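Local coordinates for protein putative thiol-disulfide oxidoreductase (PDB 4GRF) that is the thioredoxin domain of a larger protein and probably carries out thiol-disulfide exchange, as in its TlpA-like relatives, at residues F27-A39 against F63-W77. Residues are numbered along the deposited sequence; the frame is centred on the assembly and turned at random. Where two conformers were deposited one is given.
Sequences FKGKYVLVDFWFA and FTIYGVSTDRREEDW. With SO4 (sulfate ion), chain E.
Val32 CG1 rests 3.6 Å from Tyr66 CB, where the neighbouring parallel strands 31-37 and 63-69 run side by side. CE2 of Phe27 comes within 3.5 Å of Tyr66 CD1, the two ring planes inclined at 53°, while the tyrosine hydroxyl bonds to the carbonyl of Val22. Farther along this face Val34 and Phe36 pack against the two methyls of Val68. On the other face Leu33 CB sits by the ring of Phe63, and helix 129-140 covers both residues. Between the faces runs a ladder of seven backbone hydrogen bonds, from Thr64 N to Tyr31 O through to Thr70 N to Trp37 O. Trp37, its chi1 of 72° placing CG between backbone N and carbonyl carbon, offers one indole face to Ser69 CB; a water bridges its NE1 to that of Trp77. Beyond the ladder, Asp71 OD2 accepts from Ala39 N at 2.9 Å on its syn side and from Ser69 OG at 2.7 Å on its anti side; OG in turn accepts from Asp71 N, an ST turn. With an alanine here, Ala39 N would probably lose its carboxylate and Ser69 OG the acceptor of its proton, though the backbone N could still hold OG. Just beyond Ala39 lies the Cys41-Cys44 disulfide, so the arrangement is that of the thioredoxin fold: a right-handed beta-alpha-beta crossover whose first strand leads into the CxxC helix.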
loop_
_atom_site.group_PDB
_atom_site.type_symbol
_atom_site.label_atom_id
_atom_site.label_comp_id
_atom_site.label_asym_id
_atom_site.label_seq_id
_atom_site.Cartn_x
_atom_site.Cartn_y
_atom_site.Cartn_z
ATOM N N PHE A 27 -9.223 -7.590 -1.398
ATOM C CA PHE A 27 -9.231 -6.851 -2.652
ATOM C C PHE A 27 -8.954 -7.705 -3.879
ATOM O O PHE A 27 -8.684 -7.177 -4.973
ATOM C CB PHE A 27 -8.229 -5.712 -2.563
ATOM C CG PHE A 27 -8.504 -4.798 -1.409
ATOM C CD1 PHE A 27 -9.565 -3.913 -1.459
ATOM C CD2 PHE A 27 -7.729 -4.858 -0.262
ATOM C CE1 PHE A 27 -9.842 -3.085 -0.380
ATOM C CE2 PHE A 27 -7.996 -4.026 0.816
ATOM C CZ PHE A 27 -9.056 -3.150 0.758
ATOM N N LYS A 28 -9.027 -9.017 -3.705
ATOM C CA LYS A 28 -8.998 -9.906 -4.842
ATOM C C LYS A 28 -10.049 -9.457 -5.851
ATOM O O LYS A 28 -11.163 -9.040 -5.488
ATOM C CB LYS A 28 -9.249 -11.354 -4.405
ATOM C CG LYS A 28 -8.062 -12.012 -3.714
ATOM C CD LYS A 28 -7.154 -12.701 -4.711
ATOM C CE LYS A 28 -5.869 -13.244 -4.107
ATOM N NZ LYS A 28 -5.960 -13.790 -2.733
ATOM N N GLY A 29 -9.679 -9.521 -7.123
ATOM C CA GLY A 29 -10.523 -9.001 -8.177
ATOM C C GLY A 29 -10.104 -7.629 -8.669
ATOM O O GLY A 29 -10.498 -7.212 -9.756
ATOM N N LYS A 30 -9.312 -6.920 -7.866
ATOM C CA LYS A 30 -8.806 -5.609 -8.240
ATOM C C LYS A 30 -7.288 -5.591 -8.315
ATOM O O LYS A 30 -6.626 -6.405 -7.694
ATOM C CB LYS A 30 -9.229 -4.556 -7.218
ATOM C CG LYS A 30 -10.716 -4.316 -7.196
ATOM C CD LYS A 30 -11.074 -3.231 -6.208
ATOM C CE LYS A 30 -12.577 -3.035 -6.171
ATOM N NZ LYS A 30 -12.895 -1.798 -5.414
ATOM N N TYR A 31 -6.745 -4.682 -9.130
ATOM C CA TYR A 31 -5.354 -4.306 -9.006
ATOM C C TYR A 31 -5.244 -3.486 -7.726
ATOM O O TYR A 31 -6.094 -2.651 -7.446
ATOM C CB TYR A 31 -4.898 -3.485 -10.210
ATOM C CG TYR A 31 -4.587 -4.337 -11.401
ATOM C CD1 TYR A 31 -3.354 -4.949 -11.536
ATOM C CD2 TYR A 31 -5.512 -4.490 -12.421
ATOM C CE1 TYR A 31 -3.054 -5.728 -12.646
ATOM C CE2 TYR A 31 -5.225 -5.270 -13.523
ATOM C CZ TYR A 31 -4.008 -5.895 -13.628
ATOM O OH TYR A 31 -3.743 -6.676 -14.734
ATOM N N VAL A 32 -4.189 -3.747 -6.956
ATOM C CA VAL A 32 -3.978 -3.057 -5.702
ATOM C C VAL A 32 -2.544 -2.572 -5.643
ATOM O O VAL A 32 -1.623 -3.365 -5.754
ATOM C CB VAL A 32 -4.175 -4.015 -4.505
ATOM C CG1 VAL A 32 -4.187 -3.212 -3.204
ATOM C CG2 VAL A 32 -5.453 -4.821 -4.647
ATOM N N LEU A 33 -2.364 -1.274 -5.447
ATOM C CA LEU A 33 -1.077 -0.750 -5.092
ATOM C C LEU A 33 -0.975 -0.917 -3.591
ATOM O O LEU A 33 -1.850 -0.457 -2.847
ATOM C CB LEU A 33 -1.001 0.732 -5.447
ATOM C CG LEU A 33 0.310 1.395 -5.863
ATOM C CD1 LEU A 33 1.008 0.699 -7.030
ATOM C CD2 LEU A 33 -0.018 2.824 -6.267
ATOM N N VAL A 34 0.059 -1.615 -3.150
ATOM C CA VAL A 34 0.315 -1.773 -1.732
ATOM C C VAL A 34 1.478 -0.845 -1.347
ATOM O O VAL A 34 2.570 -0.924 -1.932
ATOM C CB VAL A 34 0.630 -3.228 -1.394
ATOM C CG1 VAL A 34 0.812 -3.399 0.105
ATOM C CG2 VAL A 34 -0.486 -4.127 -1.890
ATOM N N ASP A 35 1.188 0.069 -0.434
ATOM C CA ASP A 35 2.127 1.089 0.013
ATOM C C ASP A 35 2.503 0.836 1.458
ATOM O O ASP A 35 1.695 1.080 2.351
ATOM C CB ASP A 35 1.441 2.445 -0.112
ATOM C CG ASP A 35 2.281 3.575 0.377
ATOM O OD1 ASP A 35 3.509 3.395 0.454
ATOM O OD2 ASP A 35 1.690 4.641 0.699
ATOM N N PHE A 36 3.698 0.297 1.682
ATOM C CA PHE A 36 4.228 0.112 3.023
ATOM C C PHE A 36 4.959 1.388 3.454
ATOM O O PHE A 36 5.860 1.882 2.764
ATOM C CB PHE A 36 5.222 -1.046 3.082
ATOM C CG PHE A 36 4.655 -2.406 2.718
ATOM C CD1 PHE A 36 4.611 -2.823 1.403
ATOM C CD2 PHE A 36 4.226 -3.283 3.698
ATOM C CE1 PHE A 36 4.120 -4.089 1.075
ATOM C CE2 PHE A 36 3.749 -4.541 3.375
ATOM C CZ PHE A 36 3.684 -4.929 2.067
ATOM N N TRP A 37 4.576 1.905 4.612
ATOM C CA TRP A 37 5.030 3.229 5.039
ATOM C C TRP A 37 4.917 3.407 6.545
ATOM O O TRP A 37 4.432 2.540 7.262
ATOM C CB TRP A 37 4.213 4.312 4.321
ATOM C CG TRP A 37 2.806 4.416 4.823
ATOM C CD1 TRP A 37 1.801 3.508 4.644
ATOM C CD2 TRP A 37 2.245 5.477 5.587
ATOM N NE1 TRP A 37 0.660 3.932 5.243
ATOM C CE2 TRP A 37 0.906 5.135 5.853
ATOM C CE3 TRP A 37 2.753 6.668 6.109
ATOM C CZ2 TRP A 37 0.060 5.944 6.585
ATOM C CZ3 TRP A 37 1.912 7.467 6.841
ATOM C CH2 TRP A 37 0.573 7.105 7.071
ATOM N N PHE A 38 5.386 4.554 7.029
ATOM C CA PHE A 38 5.089 4.967 8.383
ATOM C C PHE A 38 5.258 6.479 8.398
ATOM O O PHE A 38 5.856 7.047 7.497
ATOM C CB PHE A 38 6.019 4.300 9.417
ATOM C CG PHE A 38 7.464 4.368 9.054
ATOM C CD1 PHE A 38 8.023 3.406 8.218
ATOM C CD2 PHE A 38 8.275 5.386 9.525
ATOM C CE1 PHE A 38 9.363 3.465 7.866
ATOM C CE2 PHE A 38 9.622 5.442 9.181
ATOM C CZ PHE A 38 10.161 4.480 8.346
ATOM N N ALA A 39 4.697 7.119 9.413
ATOM C CA ALA A 39 4.622 8.571 9.475
ATOM C C ALA A 39 5.990 9.259 9.369
ATOM O O ALA A 39 6.093 10.338 8.765
ATOM C CB ALA A 39 3.920 8.981 10.765
ATOM N N PHE A 63 -9.395 -0.940 -9.416
ATOM C CA PHE A 63 -8.128 -0.566 -8.793
ATOM C C PHE A 63 -8.359 0.065 -7.434
ATOM O O PHE A 63 -9.284 0.856 -7.240
ATOM C CB PHE A 63 -7.394 0.440 -9.659
ATOM C CG PHE A 63 -6.148 1.006 -9.018
ATOM C CD1 PHE A 63 -5.006 0.256 -8.945
ATOM C CD2 PHE A 63 -6.137 2.294 -8.476
ATOM C CE1 PHE A 63 -3.867 0.769 -8.371
ATOM C CE2 PHE A 63 -5.009 2.809 -7.891
ATOM C CZ PHE A 63 -3.861 2.054 -7.831
ATOM N N THR A 64 -7.485 -0.256 -6.487
ATOM C CA THR A 64 -7.456 0.500 -5.246
ATOM C C THR A 64 -6.024 0.603 -4.677
ATOM O O THR A 64 -5.074 0.034 -5.213
ATOM C CB THR A 64 -8.441 -0.057 -4.198
ATOM O OG1 THR A 64 -8.594 0.888 -3.132
ATOM C CG2 THR A 64 -7.990 -1.406 -3.653
ATOM N N ILE A 65 -5.891 1.388 -3.614
ATOM C CA ILE A 65 -4.637 1.465 -2.878
ATOM C C ILE A 65 -4.884 0.952 -1.478
ATOM O O ILE A 65 -5.888 1.296 -0.815
ATOM C CB ILE A 65 -4.072 2.905 -2.833
ATOM C CG1 ILE A 65 -3.877 3.454 -4.270
ATOM C CG2 ILE A 65 -2.780 2.946 -2.017
ATOM C CD1 ILE A 65 -3.390 4.896 -4.349
ATOM N N TYR A 66 -3.959 0.102 -1.032
ATOM C CA TYR A 66 -3.966 -0.483 0.298
ATOM C C TYR A 66 -2.695 -0.011 1.014
ATOM O O TYR A 66 -1.569 -0.428 0.699
ATOM C CB TYR A 66 -4.007 -2.006 0.174
ATOM C CG TYR A 66 -4.066 -2.829 1.460
ATOM C CD1 TYR A 66 -5.107 -2.698 2.367
ATOM C CD2 TYR A 66 -3.119 -3.813 1.701
ATOM C CE1 TYR A 66 -5.174 -3.488 3.502
ATOM C CE2 TYR A 66 -3.168 -4.600 2.828
ATOM C CZ TYR A 66 -4.198 -4.449 3.724
ATOM O OH TYR A 66 -4.238 -5.248 4.843
ATOM N N GLY A 67 -2.867 0.928 1.941
ATOM C CA GLY A 67 -1.732 1.445 2.684
ATOM C C GLY A 67 -1.525 0.664 3.965
ATOM O O GLY A 67 -2.488 0.385 4.704
ATOM N N VAL A 68 -0.266 0.295 4.209
ATOM C CA VAL A 68 0.113 -0.564 5.315
ATOM C C VAL A 68 1.178 0.111 6.142
ATOM O O VAL A 68 2.309 0.264 5.687
ATOM C CB VAL A 68 0.629 -1.921 4.804
ATOM C CG1 VAL A 68 0.979 -2.834 5.969
ATOM C CG2 VAL A 68 -0.392 -2.561 3.887
ATOM N N SER A 69 0.804 0.569 7.345
ATOM C CA SER A 69 1.760 1.267 8.213
ATOM C C SER A 69 2.330 0.394 9.299
ATOM O O SER A 69 1.636 -0.448 9.879
ATOM C CB SER A 69 1.129 2.502 8.861
ATOM O OG SER A 69 2.007 3.098 9.807
ATOM N N THR A 70 3.608 0.635 9.566
ATOM C CA THR A 70 4.337 0.005 10.643
ATOM C C THR A 70 4.503 0.947 11.846
ATOM O O THR A 70 5.287 0.683 12.741
ATOM C CB THR A 70 5.738 -0.413 10.176
ATOM O OG1 THR A 70 6.479 0.738 9.774
ATOM C CG2 THR A 70 5.668 -1.393 9.020
ATOM N N ASP A 71 3.751 2.024 11.880
ATOM C CA ASP A 71 3.868 2.993 12.972
ATOM C C ASP A 71 3.706 2.346 14.354
ATOM O O ASP A 71 2.763 1.588 14.592
ATOM C CB ASP A 71 2.812 4.085 12.810
ATOM C CG ASP A 71 3.309 5.241 11.975
ATOM O OD1 ASP A 71 4.226 5.937 12.446
ATOM O OD2 ASP A 71 2.770 5.446 10.876
ATOM N N ARG A 72 4.631 2.666 15.268
ATOM C CA ARG A 72 4.552 2.171 16.635
ATOM C C ARG A 72 3.422 2.870 17.384
ATOM O O ARG A 72 2.797 2.286 18.270
ATOM C CB ARG A 72 5.883 2.389 17.372
ATOM C CG ARG A 72 7.063 1.620 16.782
ATOM C CD ARG A 72 8.016 1.115 17.863
ATOM N NE ARG A 72 7.814 1.773 19.154
ATOM C CZ ARG A 72 7.307 1.174 20.230
ATOM N NH1 ARG A 72 6.957 -0.106 20.182
ATOM N NH2 ARG A 72 7.153 1.850 21.362
ATOM N N ARG A 73 3.128 4.092 16.996
ATOM C CA ARG A 73 2.053 4.809 17.631
ATOM C C ARG A 73 0.899 5.138 16.710
ATOM O O ARG A 73 1.054 5.792 15.719
ATOM C CB ARG A 73 2.578 6.082 18.255
ATOM C CG ARG A 73 3.689 5.830 19.234
ATOM C CD ARG A 73 3.865 6.997 20.167
ATOM N NE ARG A 73 4.390 8.162 19.483
ATOM C CZ ARG A 73 3.897 9.385 19.615
ATOM N NH1 ARG A 73 2.868 9.605 20.424
ATOM N NH2 ARG A 73 4.439 10.395 18.950
ATOM N N GLU A 74 -0.272 4.712 17.119
ATOM C CA GLU A 74 -1.481 4.945 16.375
ATOM C C GLU A 74 -1.714 6.435 16.135
ATOM O O GLU A 74 -2.149 6.843 15.054
ATOM C CB GLU A 74 -2.655 4.324 17.128
ATOM C CG GLU A 74 -3.975 4.349 16.400
ATOM C CD GLU A 74 -5.041 3.598 17.173
ATOM O OE1 GLU A 74 -6.099 4.194 17.462
ATOM O OE2 GLU A 74 -4.801 2.417 17.507
ATOM N N GLU A 75 -1.386 7.269 17.119
ATOM C CA GLU A 75 -1.586 8.707 16.989
ATOM C C GLU A 75 -0.771 9.286 15.835
ATOM O O GLU A 75 -1.254 10.133 15.101
ATOM C CB GLU A 75 -1.226 9.423 18.299
ATOM C CG GLU A 75 0.080 8.967 18.931
ATOM C CD GLU A 75 0.258 9.488 20.348
ATOM O OE1 GLU A 75 0.120 8.686 21.301
ATOM O OE2 GLU A 75 0.527 10.698 20.510
ATOM N N ASP A 76 0.476 8.823 15.693
ATOM C CA ASP A 76 1.367 9.304 14.632
ATOM C C ASP A 76 0.818 8.942 13.250
ATOM O O ASP A 76 0.859 9.753 12.312
ATOM C CB ASP A 76 2.780 8.713 14.754
ATOM C CG ASP A 76 3.539 9.192 15.976
ATOM O OD1 ASP A 76 3.193 10.243 16.546
ATOM O OD2 ASP A 76 4.513 8.498 16.343
ATOM N N TRP A 77 0.321 7.714 13.141
ATOM C CA TRP A 77 -0.304 7.206 11.922
ATOM C C TRP A 77 -1.515 8.048 11.512
ATOM O O TRP A 77 -1.617 8.508 10.369
ATOM C CB TRP A 77 -0.698 5.757 12.172
ATOM C CG TRP A 77 -1.473 5.080 11.119
ATOM C CD1 TRP A 77 -1.075 4.850 9.824
ATOM C CD2 TRP A 77 -2.779 4.482 11.250
ATOM N NE1 TRP A 77 -2.053 4.166 9.152
ATOM C CE2 TRP A 77 -3.104 3.918 10.000
ATOM C CE3 TRP A 77 -3.696 4.360 12.302
ATOM C CZ2 TRP A 77 -4.314 3.263 9.766
ATOM C CZ3 TRP A 77 -4.902 3.693 12.068
ATOM C CH2 TRP A 77 -5.198 3.163 10.804
HETATM S S SO4 E . -12.126 1.303 -2.450
HETATM O O1 SO4 E . -13.207 0.964 -3.404
HETATM O O2 SO4 E . -10.989 1.896 -3.207
HETATM O O3 SO4 E . -12.621 2.282 -1.453
HETATM O O4 SO4 E . -11.715 0.066 -1.736
HETATM O O HOH W 1 -11.726 0.986 -5.802
HETATM O O HOH W 2 -1.763 2.759 6.658
#